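Local structure of dTDP-4-amino-4,6-dideoxyglucose formyltransferase (Shewanella sp. FDAARGOS_354, 6V2T) at residues Phe38-Phe50 with Met183-Phe195. The protein probably transfers a formyl group from a folate cofactor to the sugar amino group of dTDP-4-amino-4,6-dideoxyglucose, a lipopolysaccharide O-antigen precursor. Residues are numbered along the deposited sequence; the frame is centred on the assembly and turned at random.
Sequences FIQNLVAVNADKF and MDLLKDHLADLVF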
ATOM      1  N   PHE B  38      26.031  -9.957  -5.717  1.00 42.51           N
ATOM      2  CA  PHE B  38      25.797 -10.784  -6.930  1.00 41.15           C
ATOM      3  C   PHE B  38      27.060 -10.839  -7.803  1.00 41.53           C
ATOM      4  O   PHE B  38      27.390 -11.924  -8.292  1.00 36.83           O
ATOM      5  CB  PHE B  38      24.625 -10.241  -7.737  1.00 41.90           C
ATOM      6  CG  PHE B  38      24.394 -11.004  -9.002  1.00 40.73           C
ATOM      7  CD1 PHE B  38      24.870 -10.519 -10.210  1.00 43.40           C
ATOM      8  CD2 PHE B  38      23.750 -12.229  -8.974  1.00 42.09           C
ATOM      9  CE1 PHE B  38      24.658 -11.231 -11.374  1.00 37.42           C
ATOM     10  CE2 PHE B  38      23.553 -12.944 -10.141  1.00 42.23           C
ATOM     11  CZ  PHE B  38      24.002 -12.435 -11.339  1.00 41.80           C
ATOM     12  N   ILE B  39      27.775  -9.723  -7.972  1.00 36.19           N
ATOM     13  CA  ILE B  39      28.972  -9.669  -8.862  1.00 38.53           C
ATOM     14  C   ILE B  39      30.098 -10.484  -8.209  1.00 37.96           C
ATOM     15  O   ILE B  39      30.725 -11.320  -8.899  1.00 38.82           O
ATOM     16  CB  ILE B  39      29.401  -8.215  -9.149  1.00 36.31           C
ATOM     17  CG1 ILE B  39      28.429  -7.515 -10.104  1.00 35.67           C
ATOM     18  CG2 ILE B  39      30.825  -8.169  -9.673  1.00 41.52           C
ATOM     19  CD1 ILE B  39      28.634  -6.019 -10.190  1.00 38.23           C
ATOM     20  N   GLN B  40      30.304 -10.295  -6.911  1.00 39.38           N
ATOM     21  CA  GLN B  40      31.299 -11.084  -6.129  1.00 42.88           C
ATOM     22  C   GLN B  40      31.103 -12.583  -6.374  1.00 41.54           C
ATOM     23  O   GLN B  40      32.087 -13.258  -6.725  1.00 40.41           O
ATOM     24  CB  GLN B  40      31.230 -10.701  -4.658  1.00 40.61           C
ATOM     25  CG  GLN B  40      32.079  -9.476  -4.378  1.00 37.97           C
ATOM     26  CD  GLN B  40      31.927  -8.934  -2.983  1.00 43.21           C
ATOM     27  OE1 GLN B  40      30.984  -9.266  -2.265  1.00 47.26           O
ATOM     28  NE2 GLN B  40      32.838  -8.045  -2.619  1.00 40.55           N
ATOM     29  N   ASN B  41      29.878 -13.073  -6.209  1.00 43.02           N
ATOM     30  CA  ASN B  41      29.527 -14.487  -6.469  1.00 42.32           C
ATOM     31  C   ASN B  41      29.806 -14.806  -7.944  1.00 45.94           C
ATOM     32  O   ASN B  41      30.462 -15.819  -8.211  1.00 41.16           O
ATOM     33  CB  ASN B  41      28.085 -14.800  -6.069  1.00 46.43           C
ATOM     34  CG  ASN B  41      27.810 -16.279  -6.191  1.00 45.19           C
ATOM     35  OD1 ASN B  41      28.461 -17.082  -5.520  1.00 43.08           O
ATOM     36  ND2 ASN B  41      26.916 -16.639  -7.092  1.00 41.59           N
ATOM     37  N   LEU B  42      29.361 -13.965  -8.877  1.00 39.89           N
ATOM     38  CA  LEU B  42      29.501 -14.219 -10.342  1.00 45.91           C
ATOM     39  C   LEU B  42      30.972 -14.428 -10.709  1.00 43.82           C
ATOM     40  O   LEU B  42      31.254 -15.241 -11.630  1.00 46.77           O
ATOM     41  CB  LEU B  42      28.960 -13.018 -11.118  1.00 48.83           C
ATOM     42  CG  LEU B  42      28.018 -13.328 -12.268  1.00 48.25           C
ATOM     43  CD1 LEU B  42      27.827 -12.081 -13.128  1.00 44.55           C
ATOM     44  CD2 LEU B  42      28.494 -14.500 -13.105  1.00 48.15           C
ATOM     45  N   VAL B  43      31.869 -13.696 -10.041  1.00 39.76           N
ATOM     46  CA  VAL B  43      33.335 -13.743 -10.292  1.00 42.89           C
ATOM     47  C   VAL B  43      33.841 -15.132  -9.874  1.00 51.02           C
ATOM     48  O   VAL B  43      34.438 -15.818 -10.738  1.00 45.86           O
ATOM     49  CB  VAL B  43      34.047 -12.571  -9.593  1.00 41.77           C
ATOM     50  CG1 VAL B  43      35.536 -12.800  -9.414  1.00 40.96           C
ATOM     51  CG2 VAL B  43      33.795 -11.256 -10.347  1.00 41.02           C
ATOM     52  N   ALA B  44      33.533 -15.567  -8.643  1.00 51.40           N
ATOM     53  CA  ALA B  44      33.784 -16.950  -8.155  1.00 46.49           C
ATOM     54  C   ALA B  44      33.346 -17.977  -9.209  1.00 47.86           C
ATOM     55  O   ALA B  44      34.174 -18.814  -9.560  1.00 58.45           O
ATOM     56  CB  ALA B  44      33.081 -17.179  -6.836  1.00 50.14           C
ATOM     57  N   VAL B  45      32.110 -17.910  -9.717  1.00 51.91           N
ATOM     58  CA  VAL B  45      31.507 -18.942 -10.623  1.00 56.17           C
ATOM     59  C   VAL B  45      32.218 -18.957 -11.992  1.00 61.63           C
ATOM     60  O   VAL B  45      32.187 -20.025 -12.677  1.00 50.47           O
ATOM     61  CB  VAL B  45      29.986 -18.725 -10.787  1.00 61.65           C
ATOM     62  CG1 VAL B  45      29.410 -19.443 -12.002  1.00 61.28           C
ATOM     63  CG2 VAL B  45      29.216 -19.125  -9.534  1.00 66.31           C
ATOM     64  N   ASN B  46      32.765 -17.812 -12.422  1.00 58.30           N
ATOM     65  CA  ASN B  46      33.524 -17.658 -13.695  1.00 56.41           C
ATOM     66  C   ASN B  46      35.034 -17.688 -13.391  1.00 56.48           C
ATOM     67  O   ASN B  46      35.796 -17.176 -14.232  1.00 47.39           O
ATOM     68  CB  ASN B  46      33.193 -16.340 -14.425  1.00 53.36           C
ATOM     69  CG  ASN B  46      31.923 -16.353 -15.250  1.00 53.94           C
ATOM     70  OD1 ASN B  46      31.962 -16.612 -16.451  1.00 60.40           O
ATOM     71  ND2 ASN B  46      30.796 -16.025 -14.636  1.00 50.71           N
ATOM     72  N   ALA B  47      35.476 -18.230 -12.244  1.00 56.14           N
ATOM     73  CA  ALA B  47      36.884 -18.130 -11.770  1.00 60.86           C
ATOM     74  C   ALA B  47      37.846 -18.801 -12.764  1.00 60.26           C
ATOM     75  O   ALA B  47      39.051 -18.492 -12.707  1.00 54.47           O
ATOM     76  CB  ALA B  47      37.045 -18.732 -10.397  1.00 65.12           C
ATOM     77  N   ASP B  48      37.323 -19.682 -13.626  1.00 59.49           N
ATOM     78  CA  ASP B  48      38.074 -20.380 -14.708  1.00 68.80           C
ATOM     79  C   ASP B  48      38.350 -19.409 -15.871  1.00 69.09           C
ATOM     80  O   ASP B  48      39.121 -19.787 -16.776  1.00 58.98           O
ATOM     81  CB  ASP B  48      37.311 -21.621 -15.198  1.00 71.23           C
ATOM     82  CG  ASP B  48      35.929 -21.339 -15.774  1.00 77.95           C
ATOM     83  OD1 ASP B  48      35.247 -20.429 -15.255  1.00 83.50           O
ATOM     84  OD2 ASP B  48      35.538 -22.029 -16.742  1.00 78.92           O
ATOM     85  N   LYS B  49      37.709 -18.232 -15.877  1.00 62.79           N
ATOM     86  CA  LYS B  49      37.857 -17.194 -16.931  1.00 54.39           C
ATOM     87  C   LYS B  49      38.768 -16.090 -16.410  1.00 50.98           C
ATOM     88  O   LYS B  49      39.223 -15.294 -17.236  1.00 59.44           O
ATOM     89  CB  LYS B  49      36.513 -16.562 -17.300  1.00 56.02           C
ATOM     90  CG  LYS B  49      35.367 -17.519 -17.584  1.00 62.00           C
ATOM     91  CD  LYS B  49      35.101 -17.732 -19.050  1.00 63.86           C
ATOM     92  CE  LYS B  49      33.738 -18.322 -19.326  1.00 67.34           C
ATOM     93  NZ  LYS B  49      33.084 -17.634 -20.459  1.00 66.23           N
ATOM     94  N   PHE B  50      39.003 -16.031 -15.098  1.00 44.94           N
ATOM     95  CA  PHE B  50      39.537 -14.831 -14.398  1.00 45.45           C
ATOM     96  C   PHE B  50      40.803 -15.178 -13.633  1.00 46.73           C
ATOM     97  O   PHE B  50      41.161 -14.429 -12.703  1.00 47.92           O
ATOM     98  CB  PHE B  50      38.485 -14.219 -13.461  1.00 48.08           C
ATOM     99  CG  PHE B  50      37.289 -13.605 -14.150  1.00 45.23           C
ATOM    100  CD1 PHE B  50      36.007 -13.776 -13.646  1.00 45.13           C
ATOM    101  CD2 PHE B  50      37.428 -12.858 -15.313  1.00 42.61           C
ATOM    102  CE1 PHE B  50      34.902 -13.217 -14.280  1.00 43.35           C
ATOM    103  CE2 PHE B  50      36.323 -12.299 -15.937  1.00 38.54           C
ATOM    104  CZ  PHE B  50      35.060 -12.484 -15.433  1.00 42.96           C
ATOM    105  N   MET B 183      20.970  -8.783 -13.617  1.00 32.35           N
ATOM    106  CA  MET B 183      21.694 -10.009 -13.190  1.00 31.67           C
ATOM    107  C   MET B 183      21.859 -10.958 -14.373  1.00 30.25           C
ATOM    108  O   MET B 183      22.968 -11.475 -14.518  1.00 38.86           O
ATOM    109  CB  MET B 183      20.962 -10.668 -12.028  1.00 34.81           C
ATOM    110  CG  MET B 183      21.123  -9.847 -10.775  1.00 38.46           C
ATOM    111  SD  MET B 183      20.447 -10.651  -9.288  1.00 50.72           S
ATOM    112  CE  MET B 183      18.754 -10.959  -9.775  1.00 44.09           C
ATOM    113  N   ASP B 184      20.827 -11.127 -15.203  1.00 30.05           N
ATOM    114  CA  ASP B 184      20.879 -11.941 -16.436  1.00 34.07           C
ATOM    115  C   ASP B 184      21.988 -11.410 -17.355  1.00 35.49           C
ATOM    116  O   ASP B 184      22.783 -12.221 -17.822  1.00 30.66           O
ATOM    117  CB  ASP B 184      19.545 -11.954 -17.188  1.00 34.01           C
ATOM    118  CG  ASP B 184      18.390 -12.701 -16.531  1.00 41.83           C
ATOM    119  OD1 ASP B 184      18.619 -13.367 -15.504  1.00 38.68           O
ATOM    120  OD2 ASP B 184      17.252 -12.545 -17.038  1.00 40.78           O
ATOM    121  N   LEU B 185      22.035 -10.089 -17.627  1.00 35.24           N
ATOM    122  CA  LEU B 185      23.084  -9.489 -18.495  1.00 31.67           C
ATOM    123  C   LEU B 185      24.479  -9.753 -17.935  1.00 30.29           C
ATOM    124  O   LEU B 185      25.399 -10.106 -18.725  1.00 33.65           O
ATOM    125  CB  LEU B 185      22.850  -7.978 -18.642  1.00 33.07           C
ATOM    126  CG  LEU B 185      21.707  -7.580 -19.555  1.00 34.57           C
ATOM    127  CD1 LEU B 185      21.438  -6.084 -19.432  1.00 39.68           C
ATOM    128  CD2 LEU B 185      21.999  -7.930 -21.018  1.00 37.66           C
ATOM    129  N   LEU B 186      24.678  -9.579 -16.636  1.00 26.80           N
ATOM    130  CA  LEU B 186      26.002  -9.809 -16.032  1.00 31.50           C
ATOM    131  C   LEU B 186      26.393 -11.294 -16.146  1.00 34.24           C
ATOM    132  O   LEU B 186      27.552 -11.581 -16.456  1.00 33.15           O
ATOM    133  CB  LEU B 186      25.982  -9.289 -14.599  1.00 34.04           C
ATOM    134  CG  LEU B 186      26.037  -7.765 -14.519  1.00 32.94           C
ATOM    135  CD1 LEU B 186      25.755  -7.256 -13.119  1.00 34.01           C
ATOM    136  CD2 LEU B 186      27.395  -7.277 -14.998  1.00 33.81           C
ATOM    137  N   LYS B 187      25.474 -12.220 -15.898  1.00 39.66           N
ATOM    138  CA  LYS B 187      25.757 -13.678 -16.032  1.00 41.43           C
ATOM    139  C   LYS B 187      26.322 -13.939 -17.430  1.00 37.46           C
ATOM    140  O   LYS B 187      27.403 -14.507 -17.551  1.00 42.10           O
ATOM    141  CB  LYS B 187      24.477 -14.494 -15.837  1.00 39.70           C
ATOM    142  CG  LYS B 187      23.940 -14.565 -14.421  1.00 43.65           C
ATOM    143  CD  LYS B 187      22.570 -15.218 -14.378  1.00 43.62           C
ATOM    144  CE  LYS B 187      22.073 -15.547 -12.991  1.00 44.80           C
ATOM    145  NZ  LYS B 187      20.794 -16.277 -13.083  1.00 45.58           N
ATOM    146  N   ASP B 188      25.607 -13.465 -18.441  1.00 41.24           N
ATOM    147  CA  ASP B 188      25.945 -13.623 -19.872  1.00 41.05           C
ATOM    148  C   ASP B 188      27.173 -12.788 -20.291  1.00 36.85           C
ATOM    149  O   ASP B 188      27.836 -13.229 -21.239  1.00 35.98           O
ATOM    150  CB  ASP B 188      24.728 -13.299 -20.744  1.00 41.29           C
ATOM    151  CG  ASP B 188      23.601 -14.318 -20.612  1.00 47.13           C
ATOM    152  OD1 ASP B 188      22.517 -14.095 -21.202  1.00 47.68           O
ATOM    153  OD2 ASP B 188      23.818 -15.320 -19.922  1.00 45.42           O
ATOM    154  N   HIS B 189      27.493 -11.654 -19.653  1.00 36.37           N
ATOM    155  CA  HIS B 189      28.418 -10.651 -20.266  1.00 34.81           C
ATOM    156  C   HIS B 189      29.461 -10.068 -19.325  1.00 34.74           C
ATOM    157  O   HIS B 189      30.239  -9.231 -19.812  1.00 35.71           O
ATOM    158  CB  HIS B 189      27.622  -9.514 -20.908  1.00 33.57           C
ATOM    159  CG  HIS B 189      26.774  -9.982 -22.036  1.00 36.47           C
ATOM    160  ND1 HIS B 189      27.288 -10.746 -23.059  1.00 39.73           N
ATOM    161  CD2 HIS B 189      25.462  -9.816 -22.304  1.00 36.77           C
ATOM    162  CE1 HIS B 189      26.321 -11.013 -23.927  1.00 40.55           C
ATOM    163  NE2 HIS B 189      25.198 -10.439 -23.494  1.00 39.15           N
ATOM    164  N   LEU B 190      29.572 -10.481 -18.065  1.00 36.13           N
ATOM    165  CA  LEU B 190      30.605  -9.869 -17.201  1.00 33.27           C
ATOM    166  C   LEU B 190      31.989 -10.141 -17.823  1.00 39.76           C
ATOM    167  O   LEU B 190      32.740  -9.202 -17.969  1.00 37.30           O
ATOM    168  CB  LEU B 190      30.512 -10.386 -15.766  1.00 36.24           C
ATOM    169  CG  LEU B 190      31.612  -9.867 -14.840  1.00 36.30           C
ATOM    170  CD1 LEU B 190      31.528  -8.357 -14.691  1.00 38.42           C
ATOM    171  CD2 LEU B 190      31.564 -10.539 -13.481  1.00 39.67           C
ATOM    172  N   ALA B 191      32.315 -11.393 -18.187  1.00 38.76           N
ATOM    173  CA  ALA B 191      33.612 -11.756 -18.807  1.00 36.72           C
ATOM    174  C   ALA B 191      33.801 -10.928 -20.085  1.00 31.17           C
ATOM    175  O   ALA B 191      34.900 -10.378 -20.271  1.00 38.84           O
ATOM    176  CB  ALA B 191      33.673 -13.243 -19.120  1.00 36.82           C
ATOM    177  N   ASP B 192      32.758 -10.869 -20.908  1.00 33.69           N
ATOM    178  CA  ASP B 192      32.726 -10.140 -22.199  1.00 35.25           C
ATOM    179  C   ASP B 192      33.119  -8.679 -21.965  1.00 34.63           C
ATOM    180  O   ASP B 192      33.930  -8.177 -22.748  1.00 28.11           O
ATOM    181  CB  ASP B 192      31.354 -10.206 -22.858  1.00 38.38           C
ATOM    182  CG  ASP B 192      30.998 -11.545 -23.470  1.00 39.20           C
ATOM    183  OD1 ASP B 192      31.919 -12.321 -23.752  1.00 38.15           O
ATOM    184  OD2 ASP B 192      29.791 -11.774 -23.680  1.00 42.61           O
ATOM    185  N   LEU B 193      32.573  -8.046 -20.926  1.00 35.98           N
ATOM    186  CA  LEU B 193      32.846  -6.626 -20.565  1.00 36.24           C
ATOM    187  C   LEU B 193      34.314  -6.471 -20.220  1.00 32.68           C
ATOM    188  O   LEU B 193      35.005  -5.542 -20.726  1.00 30.50           O
ATOM    189  CB  LEU B 193      32.033  -6.223 -19.327  1.00 39.38           C
ATOM    190  CG  LEU B 193      30.545  -6.048 -19.549  1.00 46.78           C
ATOM    191  CD1 LEU B 193      29.866  -5.601 -18.250  1.00 45.23           C
ATOM    192  CD2 LEU B 193      30.303  -5.068 -20.695  1.00 46.55           C
ATOM    193  N   VAL B 194      34.775  -7.336 -19.329  1.00 32.04           N
ATOM    194  CA  VAL B 194      36.178  -7.312 -18.867  1.00 32.66           C
ATOM    195  C   VAL B 194      37.126  -7.446 -20.067  1.00 30.54           C
ATOM    196  O   VAL B 194      38.101  -6.693 -20.067  1.00 31.50           O
ATOM    197  CB  VAL B 194      36.442  -8.400 -17.809  1.00 34.38           C
ATOM    198  CG1 VAL B 194      37.912  -8.451 -17.461  1.00 32.78           C
ATOM    199  CG2 VAL B 194      35.586  -8.206 -16.566  1.00 36.48           C
ATOM    200  N   PHE B 195      36.855  -8.343 -21.034  1.00 33.50           N
ATOM    201  CA  PHE B 195      37.814  -8.735 -22.115  1.00 36.08           C
ATOM    202  C   PHE B 195      37.474  -8.028 -23.439  1.00 30.83           C
ATOM    203  O   PHE B 195      38.040  -8.404 -24.476  1.00 32.77           O
ATOM    204  CB  PHE B 195      37.841 -10.263 -22.288  1.00 34.87           C
ATOM    205  CG  PHE B 195      38.316 -10.987 -21.056  1.00 35.00           C
ATOM    206  CD1 PHE B 195      39.444 -10.562 -20.380  1.00 32.83           C
ATOM    207  CD2 PHE B 195      37.598 -12.061 -20.542  1.00 39.99           C
ATOM    208  CE1 PHE B 195      39.875 -11.205 -19.227  1.00 38.06           C
ATOM    209  CE2 PHE B 195      38.007 -12.681 -19.373  1.00 36.49           C
ATOM    210  CZ  PHE B 195      39.150 -12.270 -18.726  1.00 37.58           C
TER
HETATM  211  O   HOH W   1      28.383 -16.479 -16.255  1.00 48.37           O
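M183 lies across one face of the F38 ring in a Met-aromatic contact: its CG sits almost on the ring normal, 3.7 Å from the centroid, and its SD, 4.0 Å from the same centroid, follows over that face. The F38 ring reaches helix 183-194 because its CG is anti to the backbone N (chi1 177°). While M183 covers the face, L186 CB and K187 CG meet the ring at its edge, near its plane, K187 running past it as an extended chain. One turn on, L42 pushes CD1 against the backbone of helix 183-194, 3.4 Å from L186 O. The same methyl touches L190 CD2, which also packs 3.9 Å from V43 CG2. Beyond the end of helix 33-45, the far end of the F50 ring reaches helix 183-194; the rim atom CZ comes 3.7 Å from A191 CA, near the ring plane. F50 CE2 lies beside F195 CE2, the two ring planes inclined obliquely at 40°, and K49 O lies at the edge of the F195 ring, near its plane, beside CZ. F55 of strand 53-60 meets F50 edge-to-face.

The polar link is indirect. N46, just past the helix, turns its amide back so that ND2 donates to L42 O, which also accepts from N46 N on the opposite face of the carbonyl; ND2 further donates to a water whose oxygen lies 2.6 Å from K187 O, to which it donates. The axes of the helical segments 38-45 and 183-194 cross at -63° beside the central sheet of the formyltransferase domain, where I39 rests on I28 and V194 on M24 and V26. With no direct hydrogen bond between the segments, their cohesion rests on apolar, sulfur-aromatic and ring packing, supplemented by a single water bridge.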